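Local coordinates for G protein alpha subunit (PDB 4FID), which binds guanine nucleotides as the alpha subunit of a heterotrimeric G protein and probably relays signals from membrane receptors, switched on by GTP and off by its hydrolysis, at residues D239-K244 with M265-I270; V126-M131 with E138-H143. All coordinates share one frame; numbering follows the deposited sequence.

Contact 1 (D239-K244 with M265-I270); sequences DLFEEK and MGAQYI. With GDP (guanosine-5'-diphosphate), chain C.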
ATOM      1  N   ASP A 239       3.056   8.173  -5.719  1.00 32.99           N
ATOM      2  CA  ASP A 239       3.252   7.889  -7.149  1.00 40.88           C
ATOM      3  C   ASP A 239       1.924   7.664  -7.884  1.00 40.95           C
ATOM      4  O   ASP A 239       1.651   8.316  -8.912  1.00 41.63           O
ATOM      5  CB  ASP A 239       4.222   6.696  -7.370  1.00 35.91           C
ATOM      6  CG  ASP A 239       3.858   5.438  -6.527  1.00 54.23           C
ATOM      7  OD1 ASP A 239       3.347   5.568  -5.383  1.00 43.46           O
ATOM      8  OD2 ASP A 239       4.114   4.309  -7.018  1.00 57.75           O
ATOM      9  N   LEU A 240       1.100   6.762  -7.334  1.00 33.19           N
ATOM     10  CA  LEU A 240      -0.195   6.414  -7.910  1.00 28.38           C
ATOM     11  C   LEU A 240      -1.097   7.622  -7.930  1.00 33.97           C
ATOM     12  O   LEU A 240      -1.853   7.831  -8.877  1.00 41.62           O
ATOM     13  CB  LEU A 240      -0.856   5.284  -7.125  1.00 27.60           C
ATOM     14  CG  LEU A 240      -0.117   3.944  -7.247  1.00 38.53           C
ATOM     15  CD1 LEU A 240      -0.834   2.817  -6.488  1.00 34.56           C
ATOM     16  CD2 LEU A 240       0.070   3.587  -8.734  1.00 33.78           C
ATOM     17  N   PHE A 241      -1.004   8.425  -6.880  1.00 29.87           N
ATOM     18  CA  PHE A 241      -1.825   9.615  -6.765  1.00 35.50           C
ATOM     19  C   PHE A 241      -1.505  10.680  -7.840  1.00 34.45           C
ATOM     20  O   PHE A 241      -2.412  11.226  -8.448  1.00 32.66           O
ATOM     21  CB  PHE A 241      -1.696  10.166  -5.345  1.00 37.44           C
ATOM     22  CG  PHE A 241      -2.452  11.436  -5.107  1.00 27.93           C
ATOM     23  CD1 PHE A 241      -3.837  11.432  -5.064  1.00 23.13           C
ATOM     24  CD2 PHE A 241      -1.766  12.636  -4.900  1.00 26.46           C
ATOM     25  CE1 PHE A 241      -4.547  12.625  -4.827  1.00 28.13           C
ATOM     26  CE2 PHE A 241      -2.455  13.830  -4.672  1.00 30.84           C
ATOM     27  CZ  PHE A 241      -3.853  13.823  -4.635  1.00 29.26           C
ATOM     28  N   GLU A 242      -0.219  10.961  -8.066  1.00 37.60           N
ATOM     29  CA  GLU A 242       0.225  11.907  -9.104  1.00 42.38           C
ATOM     30  C   GLU A 242      -0.462  11.579 -10.419  1.00 45.27           C
ATOM     31  O   GLU A 242      -1.099  12.424 -11.040  1.00 47.95           O
ATOM     32  CB  GLU A 242       1.741  11.773  -9.336  1.00 48.87           C
ATOM     33  CG  GLU A 242       2.603  12.976  -8.956  1.00 61.74           C
ATOM     34  CD  GLU A 242       3.611  13.387 -10.057  1.00 70.01           C
ATOM     35  OE1 GLU A 242       4.419  12.537 -10.513  1.00 63.97           O
ATOM     36  OE2 GLU A 242       3.591  14.576 -10.461  1.00 73.12           O
ATOM     37  N   GLU A 243      -0.301  10.327 -10.832  1.00 47.48           N
ATOM     38  CA  GLU A 243      -0.766   9.833 -12.114  1.00 43.90           C
ATOM     39  C   GLU A 243      -2.290   9.852 -12.173  1.00 45.64           C
ATOM     40  O   GLU A 243      -2.890  10.320 -13.154  1.00 44.30           O
ATOM     41  CB  GLU A 243      -0.223   8.414 -12.337  1.00 47.54           C
ATOM     42  CG  GLU A 243      -0.748   7.716 -13.585  1.00 65.21           C
ATOM     43  CD  GLU A 243      -0.383   8.447 -14.879  1.00 83.45           C
ATOM     44  OE1 GLU A 243       0.831   8.599 -15.171  1.00 88.92           O
ATOM     45  OE2 GLU A 243      -1.312   8.865 -15.609  1.00 87.61           O
ATOM     46  N   LYS A 244      -2.918   9.353 -11.111  1.00 45.35           N
ATOM     47  CA  LYS A 244      -4.369   9.229 -11.073  1.00 38.48           C
ATOM     48  C   LYS A 244      -5.049  10.580 -11.231  1.00 39.10           C
ATOM     49  O   LYS A 244      -6.118  10.678 -11.823  1.00 38.14           O
ATOM     50  CB  LYS A 244      -4.803   8.579  -9.782  1.00 32.84           C
ATOM     51  CG  LYS A 244      -6.282   8.362  -9.681  1.00 28.72           C
ATOM     52  CD  LYS A 244      -6.550   7.295  -8.658  1.00 28.87           C
ATOM     53  CE  LYS A 244      -7.992   6.839  -8.694  1.00 29.37           C
ATOM     54  NZ  LYS A 244      -8.235   5.931  -7.554  1.00 28.99           N
HETATM   55  N   MSE A 265      -0.050  20.217  -3.922  1.00 39.54           N
HETATM   56  CA  MSE A 265      -1.165  20.965  -3.384  1.00 42.85           C
HETATM   57  C   MSE A 265      -2.344  20.033  -3.095  1.00 42.01           C
HETATM   58  O   MSE A 265      -3.042  20.213  -2.074  1.00 31.51           O
HETATM   59  CB  MSE A 265      -1.583  22.070  -4.346  1.00 43.99           C
HETATM   60  CG  MSE A 265      -0.611  23.243  -4.414  1.00 47.27           C
HETATM   61 SE   MSE A 265      -1.376  24.730  -5.435  1.00 84.30          SE
HETATM   62  CE  MSE A 265      -1.767  23.842  -7.116  1.00291.62           C
ATOM     63  N   GLY A 266      -2.552  19.044  -3.981  1.00 31.67           N
ATOM     64  CA  GLY A 266      -3.642  18.095  -3.824  1.00 27.23           C
ATOM     65  C   GLY A 266      -3.458  17.164  -2.627  1.00 33.41           C
ATOM     66  O   GLY A 266      -4.417  16.781  -1.950  1.00 27.74           O
ATOM     67  N   ALA A 267      -2.213  16.792  -2.358  1.00 38.96           N
ATOM     68  CA  ALA A 267      -1.939  15.887  -1.260  1.00 33.61           C
ATOM     69  C   ALA A 267      -2.138  16.630   0.044  1.00 34.19           C
ATOM     70  O   ALA A 267      -2.603  16.048   1.028  1.00 33.88           O
ATOM     71  CB  ALA A 267      -0.540  15.321  -1.364  1.00 30.54           C
ATOM     72  N   GLN A 268      -1.801  17.917   0.041  1.00 35.61           N
ATOM     73  CA  GLN A 268      -1.997  18.787   1.211  1.00 37.48           C
ATOM     74  C   GLN A 268      -3.480  18.972   1.549  1.00 38.58           C
ATOM     75  O   GLN A 268      -3.889  18.969   2.716  1.00 35.85           O
ATOM     76  CB  GLN A 268      -1.356  20.146   0.961  1.00 32.27           C
ATOM     77  CG  GLN A 268      -1.729  21.221   1.953  1.00 40.45           C
ATOM     78  CD  GLN A 268      -0.936  22.516   1.722  1.00 57.38           C
ATOM     79  OE1 GLN A 268      -1.129  23.227   0.719  1.00 55.62           O
ATOM     80  NE2 GLN A 268      -0.041  22.821   2.654  1.00 61.36           N
ATOM     81  N   TYR A 269      -4.279  19.122   0.505  1.00 35.64           N
ATOM     82  CA  TYR A 269      -5.708  19.268   0.657  1.00 35.50           C
ATOM     83  C   TYR A 269      -6.299  18.030   1.350  1.00 30.14           C
ATOM     84  O   TYR A 269      -7.059  18.128   2.298  1.00 30.13           O
ATOM     85  CB  TYR A 269      -6.309  19.480  -0.723  1.00 34.71           C
ATOM     86  CG  TYR A 269      -7.777  19.830  -0.723  1.00 40.53           C
ATOM     87  CD1 TYR A 269      -8.743  18.821  -0.746  1.00 38.60           C
ATOM     88  CD2 TYR A 269      -8.202  21.165  -0.722  1.00 33.38           C
ATOM     89  CE1 TYR A 269     -10.075  19.122  -0.764  1.00 37.85           C
ATOM     90  CE2 TYR A 269      -9.538  21.477  -0.748  1.00 30.87           C
ATOM     91  CZ  TYR A 269     -10.473  20.450  -0.767  1.00 40.44           C
ATOM     92  OH  TYR A 269     -11.819  20.720  -0.787  1.00 45.33           O
ATOM     93  N   ILE A 270      -5.924  16.857   0.881  1.00 29.85           N
ATOM     94  CA  ILE A 270      -6.329  15.635   1.541  1.00 29.62           C
ATOM     95  C   ILE A 270      -5.747  15.559   2.959  1.00 33.53           C
ATOM     96  O   ILE A 270      -6.450  15.231   3.920  1.00 33.86           O
ATOM     97  CB  ILE A 270      -5.973  14.408   0.687  1.00 23.19           C
ATOM     98  CG1 ILE A 270      -6.728  14.479  -0.642  1.00 17.46           C
ATOM     99  CG2 ILE A 270      -6.311  13.126   1.424  1.00 20.98           C
ATOM    100  CD1 ILE A 270      -6.291  13.470  -1.637  1.00 21.08           C
TER
HETATM  101  PB  GDP C 401      -2.595  -3.507   3.987  1.00 69.21           P
HETATM  102  O1B GDP C 401      -2.180  -4.924   4.292  1.00 71.41           O
HETATM  103  O2B GDP C 401      -4.101  -3.408   4.051  1.00 70.95           O
HETATM  104  O3B GDP C 401      -1.976  -2.619   5.037  1.00 69.23           O
HETATM  105  O3A GDP C 401      -2.120  -3.025   2.505  1.00 69.85           O
HETATM  106  PA  GDP C 401      -1.013  -3.795   1.591  1.00 98.76           P
HETATM  107  O1A GDP C 401       0.396  -3.526   2.078  1.00 84.66           O
HETATM  108  O2A GDP C 401      -1.277  -5.290   1.541  1.00103.93           O
HETATM  109  O5' GDP C 401      -1.243  -3.179   0.111  1.00 81.22           O
HETATM  110  C5' GDP C 401      -1.563  -4.042  -0.984  1.00 81.05           C
HETATM  111  C4' GDP C 401      -1.001  -3.538  -2.322  1.00 79.49           C
HETATM  112  O4' GDP C 401      -0.703  -2.134  -2.302  1.00 74.85           O
HETATM  113  C3' GDP C 401       0.279  -4.266  -2.734  1.00 74.05           C
HETATM  114  O3' GDP C 401       0.104  -4.852  -4.040  1.00 69.13           O
HETATM  115  C2' GDP C 401       1.358  -3.191  -2.738  1.00 66.45           C
HETATM  116  O2' GDP C 401       2.352  -3.441  -3.748  1.00 55.38           O
HETATM  117  C1' GDP C 401       0.550  -1.908  -2.955  1.00 67.15           C
HETATM  118  N9  GDP C 401       1.241  -0.685  -2.449  1.00 59.96           N
HETATM  119  C8  GDP C 401       1.467  -0.321  -1.167  1.00 48.31           C
HETATM  120  N7  GDP C 401       2.126   0.869  -1.101  1.00 41.40           N
HETATM  121  C5  GDP C 401       2.329   1.290  -2.363  1.00 49.83           C
HETATM  122  C6  GDP C 401       2.967   2.456  -3.028  1.00 54.30           C
HETATM  123  O6  GDP C 401       3.487   3.372  -2.366  1.00 52.59           O
HETATM  124  N1  GDP C 401       2.978   2.503  -4.365  1.00 61.17           N
HETATM  125  C2  GDP C 401       2.415   1.537  -5.118  1.00 63.65           C
HETATM  126  N2  GDP C 401       2.452   1.662  -6.464  1.00 66.45           N
HETATM  127  N3  GDP C 401       1.811   0.442  -4.587  1.00 60.44           N
HETATM  128  C4  GDP C 401       1.741   0.267  -3.244  1.00 58.43           C
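F241 spans the gap between the two helices almost alone, its ring reaching G266, A267 and I270. The short axes, inclined at 112°, come no closer than 11.1 Å, too far for the backbones to touch. With CG anti to the backbone N (chi1 177°), the ring extends from helix 238-247 to helix 263-275. Its CZ meets G266 C edge-on at 3.9 Å; glycine, having no side chain, lets the ring edge approach the main chain. F241 CE2 lies 4.1 Å from A267 CB, and F241 CE1 is 3.7 Å from I270 CD1, the isoleucine tip coming from the opposite direction. All four residues are buried, and Y197 sets its ring at about 90° to that of F241. The fold is the Ras-like domain of a G-alpha subunit, in which helix 238-247 begins within the NKMD guanine-recognition motif. From this helix D239 turns to GDP: OD2 accepts from GDP N2 at 3.2 Å, while OD1 accepts from GDP N1 at 3.3 Å. L240 CD1 packs 3.5 Å from GDP N2. Away from this core the contact is loose: E242, E243 and Q268 are solvent-exposed and make no contact across the pair.

Contact 2 (V126-M131 with E138-H143); sequences VKRIAM and EEDLIH. With GDP (guanosine-5'-diphosphate), chain C.
Residues R128 and D140 join two short helical segments of the all-helical domain, 126-129 and 138-143, whose backbones stay apart: R128 CA and D140 CA are 10.7 Å from each other, and no main-chain hydrogen bond crosses. The link is an end-on, two-pronged salt bridge. R128 NH2 donates to D140 OD1 at 2.9 Å, nearly straight at 177°; it meets the syn lone pair of OD1, which lies in the guanidinium plane. R128 NH1 reaches D140 OD2 at 2.8 Å with a more bent N-H...O angle of 150°, the oxygen tilted out of the guanidinium plane. Guanidinium and carboxylate are nearly coplanar, 25° apart, and the paired bonds restrict rotation of both groups. The arginine side chain leaves its helix with CG anti to the backbone N and then bends at chi3, bringing its two terminal nitrogens to the carboxylate. D140 is buried; Y121 OH also bonds its OD1 and Y134 OH its OD2, so each oxygen has a second partner, while N125 OD1 accepts from R128 NH2. Such a setting would be expected to favour the ionised carboxylate. One turn on, H143 ND1 donates to E139 O at 3.1 Å, the ring held with that oxygen in its plane, and Y121 stacks on H143. The helix end faces the nucleotide, H143 being a GDP-binding residue. I142 packs on helix 18-28, which follows the P-loop, while I129 and D140 touch helix 42-62, and V126 touches helix 90-99.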
ATOM      1  N   VAL A 126       6.622 -11.454 -16.057  1.00 34.42           N
ATOM      2  CA  VAL A 126       6.028 -12.760 -16.356  1.00 37.47           C
ATOM      3  C   VAL A 126       7.021 -13.839 -16.830  1.00 39.33           C
ATOM      4  O   VAL A 126       6.911 -14.998 -16.430  1.00 39.48           O
ATOM      5  CB  VAL A 126       4.843 -12.653 -17.333  1.00 36.07           C
ATOM      6  CG1 VAL A 126       5.330 -12.459 -18.762  1.00 34.69           C
ATOM      7  CG2 VAL A 126       3.985 -13.896 -17.229  1.00 33.97           C
ATOM      8  N   LYS A 127       7.987 -13.456 -17.660  1.00 48.95           N
ATOM      9  CA  LYS A 127       9.012 -14.394 -18.118  1.00 52.07           C
ATOM     10  C   LYS A 127       9.707 -15.056 -16.933  1.00 51.20           C
ATOM     11  O   LYS A 127      10.015 -16.237 -16.976  1.00 48.75           O
ATOM     12  CB  LYS A 127      10.052 -13.698 -18.992  1.00 57.67           C
ATOM     13  CG  LYS A 127       9.563 -13.225 -20.357  1.00 68.98           C
ATOM     14  CD  LYS A 127      10.626 -12.336 -21.015  1.00 76.70           C
ATOM     15  CE  LYS A 127      10.251 -11.901 -22.431  1.00 81.37           C
ATOM     16  NZ  LYS A 127      11.222 -10.904 -22.992  1.00 81.41           N
ATOM     17  N   ARG A 128       9.947 -14.292 -15.874  1.00 52.37           N
ATOM     18  CA  ARG A 128      10.642 -14.814 -14.705  1.00 49.52           C
ATOM     19  C   ARG A 128       9.726 -15.522 -13.700  1.00 52.83           C
ATOM     20  O   ARG A 128      10.175 -16.401 -12.971  1.00 56.86           O
ATOM     21  CB  ARG A 128      11.436 -13.706 -14.020  1.00 50.93           C
ATOM     22  CG  ARG A 128      12.210 -14.158 -12.778  1.00 55.73           C
ATOM     23  CD  ARG A 128      12.916 -12.972 -12.103  1.00 54.60           C
ATOM     24  NE  ARG A 128      11.978 -11.877 -11.876  1.00 47.35           N
ATOM     25  CZ  ARG A 128      11.337 -11.645 -10.735  1.00 35.54           C
ATOM     26  NH1 ARG A 128      11.549 -12.398  -9.673  1.00 33.34           N
ATOM     27  NH2 ARG A 128      10.489 -10.633 -10.663  1.00 30.92           N
ATOM     28  N   ILE A 129       8.449 -15.142 -13.660  1.00 53.18           N
ATOM     29  CA  ILE A 129       7.499 -15.735 -12.713  1.00 54.34           C
ATOM     30  C   ILE A 129       7.003 -17.083 -13.223  1.00 56.39           C
ATOM     31  O   ILE A 129       6.697 -17.988 -12.440  1.00 54.04           O
ATOM     32  CB  ILE A 129       6.274 -14.804 -12.463  1.00 47.66           C
ATOM     33  CG1 ILE A 129       6.681 -13.545 -11.701  1.00 41.47           C
ATOM     34  CG2 ILE A 129       5.163 -15.530 -11.702  1.00 50.66           C
ATOM     35  CD1 ILE A 129       5.699 -12.413 -11.895  1.00 33.77           C
ATOM     36  N   ALA A 130       6.939 -17.204 -14.545  1.00 56.76           N
ATOM     37  CA  ALA A 130       6.387 -18.386 -15.185  1.00 59.14           C
ATOM     38  C   ALA A 130       7.409 -19.494 -15.378  1.00 60.41           C
ATOM     39  O   ALA A 130       7.094 -20.512 -15.978  1.00 63.80           O
ATOM     40  CB  ALA A 130       5.762 -18.017 -16.505  1.00 60.22           C
HETATM   41  N   MSE A 131       8.627 -19.291 -14.882  1.00 61.73           N
HETATM   42  CA  MSE A 131       9.651 -20.331 -14.913  1.00 70.44           C
HETATM   43  C   MSE A 131       9.305 -21.459 -13.956  1.00 69.26           C
HETATM   44  O   MSE A 131       8.632 -21.253 -12.947  1.00 66.49           O
HETATM   45  CB  MSE A 131      11.028 -19.766 -14.552  1.00 76.33           C
HETATM   46  CG  MSE A 131      11.766 -19.082 -15.693  1.00 77.62           C
HETATM   47 SE   MSE A 131      13.566 -18.571 -15.151  1.00210.86          SE
HETATM   48  CE  MSE A 131      13.168 -17.888 -13.361  1.00 70.77           C
ATOM     49  N   GLU A 138      12.540 -10.699  -2.873  1.00 37.29           N
ATOM     50  CA  GLU A 138      12.014  -9.715  -1.926  1.00 29.45           C
ATOM     51  C   GLU A 138      11.262  -8.619  -2.646  1.00 32.97           C
ATOM     52  O   GLU A 138      10.297  -8.062  -2.106  1.00 32.05           O
ATOM     53  CB  GLU A 138      13.119  -9.125  -1.066  1.00 28.84           C
ATOM     54  CG  GLU A 138      13.738 -10.149  -0.106  1.00 40.44           C
ATOM     55  CD  GLU A 138      14.791  -9.547   0.803  1.00 52.49           C
ATOM     56  OE1 GLU A 138      14.893  -9.976   1.968  1.00 60.16           O
ATOM     57  OE2 GLU A 138      15.519  -8.635   0.357  1.00 53.92           O
ATOM     58  N   GLU A 139      11.662  -8.329  -3.885  1.00 33.01           N
ATOM     59  CA  GLU A 139      10.994  -7.263  -4.625  1.00 28.70           C
ATOM     60  C   GLU A 139       9.572  -7.725  -5.036  1.00 28.64           C
ATOM     61  O   GLU A 139       8.605  -6.966  -4.950  1.00 27.15           O
ATOM     62  CB  GLU A 139      11.862  -6.784  -5.796  1.00 31.23           C
ATOM     63  CG  GLU A 139      11.490  -5.436  -6.402  1.00 43.96           C
ATOM     64  CD  GLU A 139      11.646  -4.285  -5.416  1.00 63.59           C
ATOM     65  OE1 GLU A 139      12.700  -4.211  -4.747  1.00 71.79           O
ATOM     66  OE2 GLU A 139      10.714  -3.450  -5.304  1.00 67.12           O
ATOM     67  N   ASP A 140       9.438  -8.978  -5.444  1.00 27.40           N
ATOM     68  CA  ASP A 140       8.115  -9.536  -5.704  1.00 29.58           C
ATOM     69  C   ASP A 140       7.223  -9.396  -4.475  1.00 33.43           C
ATOM     70  O   ASP A 140       6.069  -9.014  -4.586  1.00 36.11           O
ATOM     71  CB  ASP A 140       8.213 -11.013  -6.132  1.00 32.30           C
ATOM     72  CG  ASP A 140       8.985 -11.196  -7.444  1.00 38.12           C
ATOM     73  OD1 ASP A 140       9.117 -10.187  -8.173  1.00 34.34           O
ATOM     74  OD2 ASP A 140       9.460 -12.325  -7.746  1.00 29.08           O
ATOM     75  N   LEU A 141       7.752  -9.706  -3.296  1.00 33.36           N
ATOM     76  CA  LEU A 141       6.942  -9.646  -2.081  1.00 30.43           C
ATOM     77  C   LEU A 141       6.486  -8.220  -1.777  1.00 34.04           C
ATOM     78  O   LEU A 141       5.396  -8.024  -1.221  1.00 34.33           O
ATOM     79  CB  LEU A 141       7.702 -10.199  -0.874  1.00 29.15           C
ATOM     80  CG  LEU A 141       7.524 -11.651  -0.423  1.00 31.65           C
ATOM     81  CD1 LEU A 141       7.635 -12.630  -1.595  1.00 34.74           C
ATOM     82  CD2 LEU A 141       8.539 -11.995   0.693  1.00 26.34           C
ATOM     83  N   ILE A 142       7.326  -7.236  -2.118  1.00 29.94           N
ATOM     84  CA  ILE A 142       6.977  -5.834  -1.941  1.00 27.89           C
ATOM     85  C   ILE A 142       5.771  -5.478  -2.798  1.00 38.89           C
ATOM     86  O   ILE A 142       4.853  -4.788  -2.344  1.00 41.62           O
ATOM     87  CB  ILE A 142       8.136  -4.883  -2.345  1.00 43.49           C
ATOM     88  CG1 ILE A 142       9.292  -4.946  -1.333  1.00 33.37           C
ATOM     89  CG2 ILE A 142       7.610  -3.430  -2.571  1.00 13.84           C
ATOM     90  CD1 ILE A 142       8.871  -4.623   0.058  1.00 33.65           C
ATOM     91  N   HIS A 143       5.768  -5.969  -4.037  1.00 39.49           N
ATOM     92  CA  HIS A 143       4.752  -5.559  -5.008  1.00 36.37           C
ATOM     93  C   HIS A 143       3.503  -6.414  -5.006  1.00 34.16           C
ATOM     94  O   HIS A 143       2.471  -6.018  -5.550  1.00 33.42           O
ATOM     95  CB  HIS A 143       5.325  -5.539  -6.420  1.00 31.61           C
ATOM     96  CG  HIS A 143       6.236  -4.393  -6.674  1.00 26.53           C
ATOM     97  ND1 HIS A 143       7.590  -4.445  -6.409  1.00 31.96           N
ATOM     98  CD2 HIS A 143       5.994  -3.161  -7.176  1.00 24.62           C
ATOM     99  CE1 HIS A 143       8.143  -3.288  -6.734  1.00 25.66           C
ATOM    100  NE2 HIS A 143       7.197  -2.495  -7.205  1.00 28.40           N
TER
HETATM  101  PB  GDP C 401      -2.595  -3.507   3.987  1.00 69.21           P
HETATM  102  O1B GDP C 401      -2.180  -4.924   4.292  1.00 71.41           O
HETATM  103  O2B GDP C 401      -4.101  -3.408   4.051  1.00 70.95           O
HETATM  104  O3B GDP C 401      -1.976  -2.619   5.037  1.00 69.23           O
HETATM  105  O3A GDP C 401      -2.120  -3.025   2.505  1.00 69.85           O
HETATM  106  PA  GDP C 401      -1.013  -3.795   1.591  1.00 98.76           P
HETATM  107  O1A GDP C 401       0.396  -3.526   2.078  1.00 84.66           O
HETATM  108  O2A GDP C 401      -1.277  -5.290   1.541  1.00103.93           O
HETATM  109  O5' GDP C 401      -1.243  -3.179   0.111  1.00 81.22           O
HETATM  110  C5' GDP C 401      -1.563  -4.042  -0.984  1.00 81.05           C
HETATM  111  C4' GDP C 401      -1.001  -3.538  -2.322  1.00 79.49           C
HETATM  112  O4' GDP C 401      -0.703  -2.134  -2.302  1.00 74.85           O
HETATM  113  C3' GDP C 401       0.279  -4.266  -2.734  1.00 74.05           C
HETATM  114  O3' GDP C 401       0.104  -4.852  -4.040  1.00 69.13           O
HETATM  115  C2' GDP C 401       1.358  -3.191  -2.738  1.00 66.45           C
HETATM  116  O2' GDP C 401       2.352  -3.441  -3.748  1.00 55.38           O
HETATM  117  C1' GDP C 401       0.550  -1.908  -2.955  1.00 67.15           C
HETATM  118  N9  GDP C 401       1.241  -0.685  -2.449  1.00 59.96           N
HETATM  119  C8  GDP C 401       1.467  -0.321  -1.167  1.00 48.31           C
HETATM  120  N7  GDP C 401       2.126   0.869  -1.101  1.00 41.40           N
HETATM  121  C5  GDP C 401       2.329   1.290  -2.363  1.00 49.83           C
HETATM  122  C6  GDP C 401       2.967   2.456  -3.028  1.00 54.30           C
HETATM  123  O6  GDP C 401       3.487   3.372  -2.366  1.00 52.59           O
HETATM  124  N1  GDP C 401       2.978   2.503  -4.365  1.00 61.17           N
HETATM  125  C2  GDP C 401       2.415   1.537  -5.118  1.00 63.65           C
HETATM  126  N2  GDP C 401       2.452   1.662  -6.464  1.00 66.45           N
HETATM  127  N3  GDP C 401       1.811   0.442  -4.587  1.00 60.44           N
HETATM  128  C4  GDP C 401       1.741   0.267  -3.244  1.00 58.43           C

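Contact 2 comes first along the chain and closes before contact 1 opens; their centres lie 28 Å apart, with nearest atoms about 7 Å apart and no direct touch. GDP is what they share. The second helix of contact 2, 138-143, comes near the ribose, whereas the first helix of contact 1, 238-247, reads the guanine. Contact 1 belongs to the Ras-like domain, its helix 238-247 following strand 230-236 of the central sheet. Contact 2 lies in the all-helical domain, its helices 126-129 and 138-143 preceding strand 152-157 at the edge of that sheet. The nucleotide is thus held between the two domains, approached by chain regions about a hundred residues apart.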